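2,3-dimethylmalate lyase (Aspergillus niger, PDB 3FA4) is a magnesium-binding enzyme of the phosphoenolpyruvate phosphomutase family, built on a TIM-barrel-type fold and assembled as a tetramer. Local coordinates at residues Met254-Leu257 and Lys258-Gly261; Lys267-Pro271 and Gln272-Arg276. All coordinates share one frame; numbering follows the deposited sequence.

Contact 1 of 2, residues Met254-Leu257 and Lys258-Gly261; sequences MEKL and KRDG
Lys256 and Asp260, one helical turn apart, meet through the lysine's aliphatic stem: OD2 of Asp260 lies 3.3 Å from CG of Lys256 and nearly as close to CE. Their charged ends do not touch, OD2 of Asp260 and NZ of Lys256 staying 4.7 Å apart, so any attraction is through space, while NZ is held weakly by the carbonyl of Gly264. The lysine's CG stands anti to its own N (chi1 -178°) and the chain runs on extended, which carries the stem past the carboxylate. Arg259 comes at the same lysine at about a right angle. Bent at chi3, it folds its guanidinium back over the preceding turn, one face resting on CA of Lys256, 3.8 Å from the plane and toward the rim. NH1 of Arg259 stops 5.1 Å short of OE2 of Glu255, so opposite charges are near but unbridged on this exposed flank.

All this decorates the last turns of helix 243-260, where the carbonyls of Met254 to Leu257 each accept from the N-H four residues on, at Lys258 to Gly261. Asp260 N to Lys256 O is short and fairly straight (2.7 Å, N-H...O 161°). The final bond, Gly261 N to Leu257 O, is equally short but more bent (143°), its donor above the carbonyl plane, and here Gly261 leaves the helix with positive phi.

The other flank is packed. Met254 and Leu257 are buried against the second subunit, on its Ala37 and Phe238 respectively. CD1 of Leu257 also reaches forward to C of Gly261 (3.9 Å). Lys258, although exposed, bends at chi2 toward the same neighbour, packing on Ala37 and making a cation-pi contact with Phe39 of that subunit.

Contact 2 of 2, residues Lys267-Pro271 and Gln272-Arg276; sequences KEMTP and QMLFR
Phe275 N donates to Pro271 O, 2.8 Å away, the first firm backbone bond joining 267-271 to 272-276; Leu274 N makes only weak bonds, to Thr270 O and Pro271 O. Ahead of them the hydroxyl of Thr270 takes the N-H of Met273 (OG1 to N 3.1 Å, 158°). With chi1 at 82°, OG1 sits between the threonine's own N and carbonyl carbon, which turns it toward the first turn of the helix. Its other bond, to OE1 of Gln272 at 3.4 Å, is weak.

Thr270 is thus the N-cap of helix 271-277, and Pro271 fills the first helical position, where it has no N-H to offer. Its carbonyl oxygen also lies over one face of the Phe275 ring, 3.3 Å from its plane and offset toward the rim, while CB of Pro271 approaches the ring at CE1.

Met269, at the centre of an inverse gamma turn, is bent at chi2 and chi3 and thereby brings its methyl over Leu274. CE of Met269 packs against CE of Met273 at 3.9 Å; its separation from CD2 of Leu274 is modelled shorter than usual carbon contact, and the exact value is doubtful. The second subunit lies against this apolar group: its Gly244 packs on Met269, and its Phe240 on Leu274 and Pro271.

How the contacts relate
Following the chain from its N terminus, the parallel strands and helices of the barrel come first, and helix 243-260 then leads away from them. Contact 1 lies at the far end of this helix and finishes at Gly261; contact 2 opens at Lys267, in the loop that leads into helix 271-277. Each is local to a continuous stretch and closes no long loop. They stand in series, neither nesting nor crossing, with centres about 21 Å apart and nearest atoms about 10 Å apart. One ends a helix, the other begins the next, and both touch the second subunit, joining this C-terminal arm to it. Phe275 then packs on Leu280, in helix 280-289.

Contact 1 of 2, residues Met254-Leu257 and Lys258-Gly261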
loop_
_atom_site.group_PDB
_atom_site.type_symbol
_atom_site.label_atom_id
_atom_site.label_comp_id
_atom_site.label_asym_id
_atom_site.label_seq_id
_atom_site.Cartn_x
_atom_site.Cartn_y
_atom_site.Cartn_z
ATOM N N MET B 254 -17.103 25.597 -3.102
ATOM C CA MET B 254 -18.188 24.627 -2.799
ATOM C C MET B 254 -19.487 25.319 -2.565
ATOM O O MET B 254 -20.515 24.888 -3.038
ATOM C CB MET B 254 -17.889 23.769 -1.575
ATOM C CG MET B 254 -16.883 22.631 -1.769
ATOM S SD MET B 254 -17.320 21.395 -2.970
ATOM C CE MET B 254 -16.921 22.275 -4.452
ATOM N N GLU B 255 -19.429 26.391 -1.793
ATOM C CA GLU B 255 -20.559 27.257 -1.536
ATOM C C GLU B 255 -21.123 27.978 -2.768
ATOM O O GLU B 255 -22.308 28.148 -2.836
ATOM C CB GLU B 255 -20.162 28.252 -0.475
ATOM C CG GLU B 255 -20.297 27.655 0.936
ATOM C CD GLU B 255 -19.295 28.262 1.870
ATOM O OE1 GLU B 255 -18.882 27.589 2.865
ATOM O OE2 GLU B 255 -18.902 29.432 1.589
ATOM N N LYS B 256 -20.278 28.367 -3.723
ATOM C CA LYS B 256 -20.703 28.941 -4.987
ATOM C C LYS B 256 -21.446 27.928 -5.876
ATOM O O LYS B 256 -22.475 28.258 -6.468
ATOM C CB LYS B 256 -19.501 29.526 -5.724
ATOM C CG LYS B 256 -19.838 30.187 -7.044
ATOM C CD LYS B 256 -18.610 30.552 -7.817
ATOM C CE LYS B 256 -19.024 31.526 -8.934
ATOM N NZ LYS B 256 -17.967 31.500 -9.985
ATOM N N LEU B 257 -20.927 26.705 -5.970
ATOM C CA LEU B 257 -21.639 25.567 -6.564
ATOM C C LEU B 257 -22.998 25.272 -5.964
ATOM O O LEU B 257 -23.935 24.929 -6.683
ATOM C CB LEU B 257 -20.785 24.294 -6.412
ATOM C CG LEU B 257 -21.222 22.944 -6.958
ATOM C CD1 LEU B 257 -21.734 23.035 -8.377
ATOM C CD2 LEU B 257 -20.021 22.090 -6.884
ATOM N N LYS B 258 -23.084 25.333 -4.646
ATOM C CA LYS B 258 -24.323 25.061 -3.907
ATOM C C LYS B 258 -25.338 26.160 -4.185
ATOM O O LYS B 258 -26.553 25.879 -4.263
ATOM C CB LYS B 258 -24.006 25.013 -2.415
ATOM C CG LYS B 258 -25.006 24.342 -1.562
ATOM C CD LYS B 258 -24.492 22.991 -1.126
ATOM C CE LYS B 258 -25.594 22.209 -0.362
ATOM N NZ LYS B 258 -26.922 22.424 -0.958
ATOM N N ARG B 259 -24.853 27.409 -4.355
ATOM C CA ARG B 259 -25.729 28.549 -4.745
ATOM C C ARG B 259 -26.148 28.409 -6.206
ATOM O O ARG B 259 -27.330 28.335 -6.513
ATOM C CB ARG B 259 -25.023 29.907 -4.581
ATOM C CG ARG B 259 -24.793 30.389 -3.155
ATOM C CD ARG B 259 -24.475 31.888 -3.121
ATOM N NE ARG B 259 -23.190 32.257 -3.738
ATOM C CZ ARG B 259 -21.982 32.142 -3.157
ATOM N NH1 ARG B 259 -21.822 31.629 -1.918
ATOM N NH2 ARG B 259 -20.901 32.524 -3.835
ATOM N N ASP B 260 -25.137 28.349 -7.086
ATOM C CA ASP B 260 -25.263 28.522 -8.535
ATOM C C ASP B 260 -25.573 27.269 -9.303
ATOM O O ASP B 260 -26.003 27.372 -10.440
ATOM C CB ASP B 260 -23.963 29.096 -9.112
ATOM C CG ASP B 260 -23.655 30.462 -8.590
ATOM O OD1 ASP B 260 -24.528 31.079 -7.946
ATOM O OD2 ASP B 260 -22.520 30.928 -8.817
ATOM N N GLY B 261 -25.299 26.091 -8.746
ATOM C CA GLY B 261 -25.638 24.846 -9.448
ATOM C C GLY B 261 -24.632 24.458 -10.511
ATOM O O GLY B 261 -24.870 23.556 -11.264
#

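Contact 2 of 2, residues Lys267-Pro271 and Gln272-Arg276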
loop_
_atom_site.group_PDB
_atom_site.type_symbol
_atom_site.label_atom_id
_atom_site.label_comp_id
_atom_site.label_asym_id
_atom_site.label_seq_id
_atom_site.Cartn_x
_atom_site.Cartn_y
_atom_site.Cartn_z
ATOM N N LYS B 267 -12.465 30.227 -17.685
ATOM C CA LYS B 267 -12.401 29.551 -18.970
ATOM C C LYS B 267 -11.029 28.911 -19.244
ATOM O O LYS B 267 -10.837 28.200 -20.257
ATOM C CB LYS B 267 -12.775 30.542 -20.059
ATOM C CG LYS B 267 -12.091 31.922 -19.887
ATOM C CD LYS B 267 -11.106 32.267 -21.037
ATOM C CE LYS B 267 -11.776 32.141 -22.424
ATOM N NZ LYS B 267 -10.869 32.503 -23.567
ATOM N N GLU B 268 -10.085 29.155 -18.327
ATOM C CA GLU B 268 -8.717 28.593 -18.428
ATOM C C GLU B 268 -8.566 27.277 -17.686
ATOM O O GLU B 268 -7.673 26.497 -18.035
ATOM C CB GLU B 268 -7.628 29.598 -18.018
ATOM C CG GLU B 268 -7.664 30.992 -18.798
ATOM C CD GLU B 268 -7.467 30.967 -20.362
ATOM O OE1 GLU B 268 -7.909 31.956 -21.042
ATOM O OE2 GLU B 268 -6.861 30.008 -20.918
ATOM N N MET B 269 -9.444 26.988 -16.717
ATOM C CA MET B 269 -9.472 25.651 -16.092
ATOM C C MET B 269 -10.163 24.560 -16.912
ATOM O O MET B 269 -11.094 23.874 -16.408
ATOM C CB MET B 269 -10.088 25.664 -14.706
ATOM C CG MET B 269 -9.771 26.884 -13.950
ATOM S SD MET B 269 -9.164 26.165 -12.445
ATOM C CE MET B 269 -7.706 25.165 -12.964
ATOM N N THR B 270 -9.701 24.397 -18.156
ATOM C CA THR B 270 -9.970 23.192 -18.913
ATOM C C THR B 270 -9.354 21.980 -18.196
ATOM O O THR B 270 -8.488 22.111 -17.307
ATOM C CB THR B 270 -9.518 23.282 -20.419
ATOM O OG1 THR B 270 -8.112 23.011 -20.565
ATOM C CG2 THR B 270 -9.895 24.610 -21.057
ATOM N N PRO B 271 -9.830 20.769 -18.529
ATOM C CA PRO B 271 -9.160 19.592 -17.906
ATOM C C PRO B 271 -7.708 19.429 -18.448
ATOM O O PRO B 271 -6.795 19.075 -17.690
ATOM C CB PRO B 271 -10.046 18.419 -18.328
ATOM C CG PRO B 271 -11.209 18.994 -19.079
ATOM C CD PRO B 271 -10.913 20.391 -19.466
ATOM N N GLN B 272 -7.521 19.710 -19.749
ATOM C CA GLN B 272 -6.193 19.784 -20.401
ATOM C C GLN B 272 -5.170 20.618 -19.682
ATOM O O GLN B 272 -3.987 20.226 -19.565
ATOM C CB GLN B 272 -6.284 20.280 -21.841
ATOM C CG GLN B 272 -6.853 19.242 -22.757
ATOM C CD GLN B 272 -8.370 19.488 -23.061
ATOM O OE1 GLN B 272 -8.983 20.535 -22.663
ATOM N NE2 GLN B 272 -8.972 18.523 -23.772
ATOM N N MET B 273 -5.601 21.761 -19.221
ATOM C CA MET B 273 -4.759 22.561 -18.409
ATOM C C MET B 273 -4.370 21.946 -17.103
ATOM O O MET B 273 -3.298 22.151 -16.660
ATOM C CB MET B 273 -5.368 23.895 -18.140
ATOM C CG MET B 273 -4.399 24.740 -17.461
ATOM S SD MET B 273 -4.892 25.261 -15.897
ATOM C CE MET B 273 -4.514 23.990 -14.782
ATOM N N LEU B 274 -5.249 21.205 -16.473
ATOM C CA LEU B 274 -4.884 20.582 -15.222
ATOM C C LEU B 274 -4.028 19.322 -15.489
ATOM O O LEU B 274 -3.151 18.974 -14.708
ATOM C CB LEU B 274 -6.118 20.346 -14.336
ATOM C CG LEU B 274 -6.769 21.702 -13.901
ATOM C CD1 LEU B 274 -8.331 21.800 -14.000
ATOM C CD2 LEU B 274 -6.264 22.239 -12.492
ATOM N N PHE B 275 -4.201 18.686 -16.639
ATOM C CA PHE B 275 -3.205 17.696 -17.006
ATOM C C PHE B 275 -1.854 18.329 -17.368
ATOM O O PHE B 275 -0.828 17.731 -17.139
ATOM C CB PHE B 275 -3.723 16.861 -18.145
ATOM C CG PHE B 275 -5.079 16.262 -17.886
ATOM C CD1 PHE B 275 -5.938 15.988 -18.954
ATOM C CD2 PHE B 275 -5.499 15.958 -16.566
ATOM C CE1 PHE B 275 -7.172 15.443 -18.725
ATOM C CE2 PHE B 275 -6.767 15.426 -16.333
ATOM C CZ PHE B 275 -7.605 15.172 -17.417
ATOM N N ARG B 276 -1.829 19.540 -17.921
ATOM C CA ARG B 276 -0.547 20.216 -18.131
ATOM C C ARG B 276 0.184 20.579 -16.847
ATOM O O ARG B 276 1.386 20.456 -16.753
ATOM C CB ARG B 276 -0.696 21.464 -19.007
ATOM C CG ARG B 276 -0.898 21.137 -20.486
ATOM C CD ARG B 276 -0.994 22.416 -21.276
ATOM N NE ARG B 276 -2.122 22.447 -22.213
ATOM C CZ ARG B 276 -3.132 23.331 -22.146
ATOM N NH1 ARG B 276 -3.197 24.240 -21.167
ATOM N NH2 ARG B 276 -4.097 23.304 -23.058
#